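Local coordinates for Mll7089 protein (Mesorhizobium loti, PDB 2OZ8) that is a putative mandelate racemase of the enolase superfamily, which probably binds magnesium and may act as a hydro-lyase, at the interface of chains A and B and the interface of chains A and C. Numbering follows the deposited sequence. Chains: chain A/B/C, Mll7089 protein.

Contact 1: the interface of chains A and B. Residues chain A 283-284, 287-288; chain B 87-88, 255, 281.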
loop_
_atom_site.group_PDB
_atom_site.type_symbol
_atom_site.label_atom_id
_atom_site.label_comp_id
_atom_site.label_asym_id
_atom_site.label_seq_id
_atom_site.Cartn_x
_atom_site.Cartn_y
_atom_site.Cartn_z
ATOM N N GLY A 283 -24.991 -9.882 5.207
ATOM C CA GLY A 283 -25.909 -8.882 4.660
ATOM C C GLY A 283 -25.922 -7.539 5.368
ATOM O O GLY A 283 -26.186 -6.540 4.735
ATOM N N TRP A 284 -25.688 -7.506 6.682
ATOM C CA TRP A 284 -25.485 -6.229 7.389
ATOM C C TRP A 284 -24.169 -5.544 6.864
ATOM O O TRP A 284 -24.180 -4.395 6.368
ATOM C CB TRP A 284 -25.435 -6.433 8.914
ATOM C CG TRP A 284 -24.872 -5.252 9.581
ATOM C CD1 TRP A 284 -25.448 -4.002 9.662
ATOM C CD2 TRP A 284 -23.581 -5.133 10.165
ATOM N NE1 TRP A 284 -24.609 -3.139 10.274
ATOM C CE2 TRP A 284 -23.441 -3.787 10.594
ATOM C CE3 TRP A 284 -22.526 -6.016 10.364
ATOM C CZ2 TRP A 284 -22.283 -3.303 11.243
ATOM C CZ3 TRP A 284 -21.366 -5.525 11.032
ATOM C CH2 TRP A 284 -21.270 -4.182 11.451
ATOM N N ALA A 287 -24.387 -4.255 3.310
ATOM C CA ALA A 287 -25.268 -3.062 3.218
ATOM C C ALA A 287 -24.479 -1.829 3.610
ATOM O O ALA A 287 -24.699 -0.773 3.033
ATOM C CB ALA A 287 -26.512 -3.194 4.110
ATOM N N GLU A 288 -23.578 -1.988 4.595
ATOM C CA GLU A 288 -22.729 -0.916 5.102
ATOM C C GLU A 288 -21.639 -0.518 4.078
ATOM O O GLU A 288 -21.187 0.626 4.028
ATOM C CB GLU A 288 -22.015 -1.366 6.392
ATOM C CG GLU A 288 -22.890 -1.622 7.588
ATOM C CD GLU A 288 -23.541 -0.357 8.189
ATOM O OE1 GLU A 288 -23.066 0.111 9.260
ATOM O OE2 GLU A 288 -24.543 0.155 7.621
ATOM N N VAL B 87 -32.120 -4.975 8.752
ATOM C CA VAL B 87 -30.938 -4.416 8.102
ATOM C C VAL B 87 -31.480 -3.294 7.229
ATOM O O VAL B 87 -32.288 -3.535 6.329
ATOM C CB VAL B 87 -30.209 -5.475 7.264
ATOM C CG1 VAL B 87 -28.998 -4.870 6.573
ATOM C CG2 VAL B 87 -29.837 -6.680 8.112
ATOM N N ASN B 88 -31.104 -2.075 7.569
ATOM C CA ASN B 88 -31.441 -0.864 6.821
ATOM C C ASN B 88 -30.257 -0.396 6.008
ATOM O O ASN B 88 -29.136 -0.629 6.371
ATOM C CB ASN B 88 -31.800 0.276 7.791
ATOM C CG ASN B 88 -33.112 0.069 8.468
ATOM O OD1 ASN B 88 -34.165 0.005 7.822
ATOM N ND2 ASN B 88 -33.076 -0.030 9.770
ATOM N N LEU B 255 -21.465 3.535 14.511
ATOM C CA LEU B 255 -21.227 2.168 14.057
ATOM C C LEU B 255 -20.377 2.097 12.784
ATOM O O LEU B 255 -19.474 1.263 12.693
ATOM C CB LEU B 255 -22.542 1.435 13.794
ATOM C CG LEU B 255 -22.728 -0.063 14.099
ATOM C CD1 LEU B 255 -23.869 -0.621 13.264
ATOM C CD2 LEU B 255 -21.482 -0.859 13.881
ATOM N N ARG B 281 -23.866 -6.201 16.406
ATOM C CA ARG B 281 -23.258 -6.300 15.078
ATOM C C ARG B 281 -21.730 -6.055 15.057
ATOM O O ARG B 281 -20.986 -6.850 14.464
ATOM C CB ARG B 281 -23.982 -5.446 14.057
ATOM C CG ARG B 281 -25.410 -5.927 13.871
ATOM C CD ARG B 281 -26.306 -4.851 13.261
ATOM N NE ARG B 281 -27.508 -5.473 12.719
ATOM C CZ ARG B 281 -28.457 -4.816 12.049
ATOM N NH1 ARG B 281 -28.359 -3.511 11.846
ATOM N NH2 ARG B 281 -29.507 -5.482 11.580
#
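A:Trp284 lays its indole against the arginine chain of B:Arg281, a flat broad surface met by a long aliphatic stem. The CB of B:Arg281 sits over the six-membered ring, 3.7 Å from its centroid, and its CD covers the five-membered ring at 3.8 Å, both as CH-pi contacts. CB and CD, one carbon apart, rest on neighbouring rings, and the chain, extended from CG to NE, carries the guanidinium on toward the CD1 edge of the indole. On the tryptophan, CG stands anti to the backbone N (chi1 164°), which carries the indole away from helix 276-289 of chain A toward chain B. The opposite face of the ring is backed by CG of A:Glu288, one helical turn on, offset toward the rim, so that the indole is held between its own helix neighbour and the partner chain. B:Leu255 meets the indole at its rim, raised toward the face that B:Arg281 covers: both methyls touch CZ2, with CD2 3.7 Å from A:Trp284 CZ2. Replacing the tryptophan with an alanine would probably leave the B:Arg281 stem and the B:Leu255 methyls without their shared apolar surface, and the arginine freer to swing. Beside this core, B:Val87 points CG1 at the helix backbone, 3.9 Å from A:Ala287 CB and near the carbonyl O of A:Gly283. Small residues suit these two helix positions because they let the valine methyl approach closely. At the rim, the B:Arg281 guanidinium lies 25° from the indole plane, and its NH1 comes 3.7 Å from A:Trp284 CD1. A:Glu288 OE2 is 6.8 Å from that NH1, too far for a salt bridge, though its opposite charge may still favour the arginine electrostatically. Repeated across a two-fold, this packing brings helix 276-289 of each chain against its partner and would join two subunits into a dimer, if the deposited assembly is the biological one.

Contact 2: the interface of chains A and C. Residues chain A 239-240; chain C 203-204, 233, 237.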
loop_
_atom_site.group_PDB
_atom_site.type_symbol
_atom_site.label_atom_id
_atom_site.label_comp_id
_atom_site.label_asym_id
_atom_site.label_seq_id
_atom_site.Cartn_x
_atom_site.Cartn_y
_atom_site.Cartn_z
ATOM N N ARG A 239 -13.042 -6.507 -12.166
ATOM C CA ARG A 239 -13.961 -5.531 -11.628
ATOM C C ARG A 239 -13.660 -4.160 -12.277
ATOM O O ARG A 239 -14.587 -3.415 -12.600
ATOM C CB ARG A 239 -13.831 -5.414 -10.094
ATOM C CG ARG A 239 -14.811 -6.248 -9.276
ATOM C CD ARG A 239 -15.464 -5.381 -8.202
ATOM N NE ARG A 239 -14.501 -4.787 -7.305
ATOM C CZ ARG A 239 -14.379 -3.491 -7.024
ATOM N NH1 ARG A 239 -15.215 -2.561 -7.499
ATOM N NH2 ARG A 239 -13.381 -3.139 -6.226
ATOM N N HIS A 240 -12.368 -3.848 -12.437
ATOM C CA HIS A 240 -11.928 -2.579 -12.985
ATOM C C HIS A 240 -12.073 -2.461 -14.495
ATOM O O HIS A 240 -12.325 -1.358 -14.971
ATOM C CB HIS A 240 -10.508 -2.261 -12.566
ATOM C CG HIS A 240 -10.314 -2.220 -11.078
ATOM N ND1 HIS A 240 -9.070 -2.339 -10.488
ATOM C CD2 HIS A 240 -11.206 -2.057 -10.056
ATOM C CE1 HIS A 240 -9.209 -2.285 -9.165
ATOM N NE2 HIS A 240 -10.492 -2.096 -8.880
ATOM N N SER C 203 -21.735 0.550 -7.093
ATOM C CA SER C 203 -20.659 0.965 -8.029
ATOM C C SER C 203 -20.707 0.389 -9.434
ATOM O O SER C 203 -20.639 1.181 -10.402
ATOM C CB SER C 203 -19.253 0.804 -7.447
ATOM O OG SER C 203 -19.004 -0.552 -7.164
ATOM N N LYS C 204 -20.853 -0.933 -9.591
ATOM C CA LYS C 204 -20.851 -1.473 -10.964
ATOM C C LYS C 204 -22.118 -1.178 -11.712
ATOM O O LYS C 204 -22.091 -0.949 -12.924
ATOM C CB LYS C 204 -20.419 -2.971 -11.032
ATOM C CG LYS C 204 -20.244 -3.567 -12.431
ATOM C CD LYS C 204 -19.310 -2.774 -13.327
ATOM C CE LYS C 204 -17.820 -2.879 -12.871
ATOM N NZ LYS C 204 -17.178 -4.207 -13.072
ATOM N N ASP C 233 -13.812 2.825 -2.470
ATOM C CA ASP C 233 -13.319 1.899 -3.473
ATOM C C ASP C 233 -14.183 2.005 -4.744
ATOM O O ASP C 233 -13.663 2.112 -5.837
ATOM C CB ASP C 233 -13.245 0.466 -2.958
ATOM C CG ASP C 233 -12.886 -0.518 -4.063
ATOM O OD1 ASP C 233 -11.716 -0.601 -4.455
ATOM O OD2 ASP C 233 -13.791 -1.181 -4.590
ATOM N N THR C 237 -13.059 3.304 -8.535
ATOM C CA THR C 237 -13.368 2.477 -9.701
ATOM C C THR C 237 -14.094 3.265 -10.780
ATOM O O THR C 237 -13.734 3.167 -11.957
ATOM C CB THR C 237 -14.148 1.201 -9.316
ATOM O OG1 THR C 237 -13.396 0.506 -8.318
ATOM C CG2 THR C 237 -14.318 0.296 -10.531
HETATM O O HOH W 1 -10.612 -2.233 -6.080
HETATM O O HOH W 2 -17.331 -1.820 -9.047
#
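A:Arg239 and C:Asp233 form the charged link here, a salt bridge that is also a hydrogen bond, with NH2 2.6 Å from OD2. The carboxylate oxygen uses its syn lone pair, yet lies 31° out of the guanidinium plane, and the two flat groups are turned 58° apart; the pair therefore meets askew rather than as a flat two-pronged bridge. Bends at chi2 and chi3 fold the long arginine chain round to this aspartate.

A second direct hydrogen bond comes from C:Lys204, whose NZ reaches A:Arg239 O at 2.8 Å. That carbonyl lies near the C-terminal end of helix 232-241, where the partial negative charge of the helix end would favour a lysine's amino group.

Two waters flank the salt bridge. Water 1 joins A:His240 NE2, in the plane of the imidazole, to C:Asp233 OD1, while water 2 connects A:Arg239 NH1 with C:Ser203 OG.

Apolar contact is modest: the C:Thr237 methyl CG2 packs 3.9 Å from A:His240 CD2. Threonine serves twice, because its OG1 donates to C:Asp233 O one turn earlier, 3.0 Å away, which keeps the hydroxyl occupied within its own helix and the methyl turned to the histidine.

This largely polar, hydrated patch sets helix 232-241 of chain A against the same helix of chain C, and may help hold subunits together in the larger assembly.

The centres of the C-alpha atoms of contact 1 and contact 2 lie about 20 Å apart, and they share no residue. Chain A takes part in both, offering helix 276-289 to chain B in contact 1 and helix 232-241 to chain C in contact 2, so one subunit can hold two neighbours at once. The two differ in character: contact 1 is chiefly apolar and belongs to a two-fold symmetric interface, whereas contact 2 is mostly charged and watery, in an interface that is not an exact two-fold. Together they could link copies within the eight-subunit deposited assembly, although the structure alone does not show that it forms in solution.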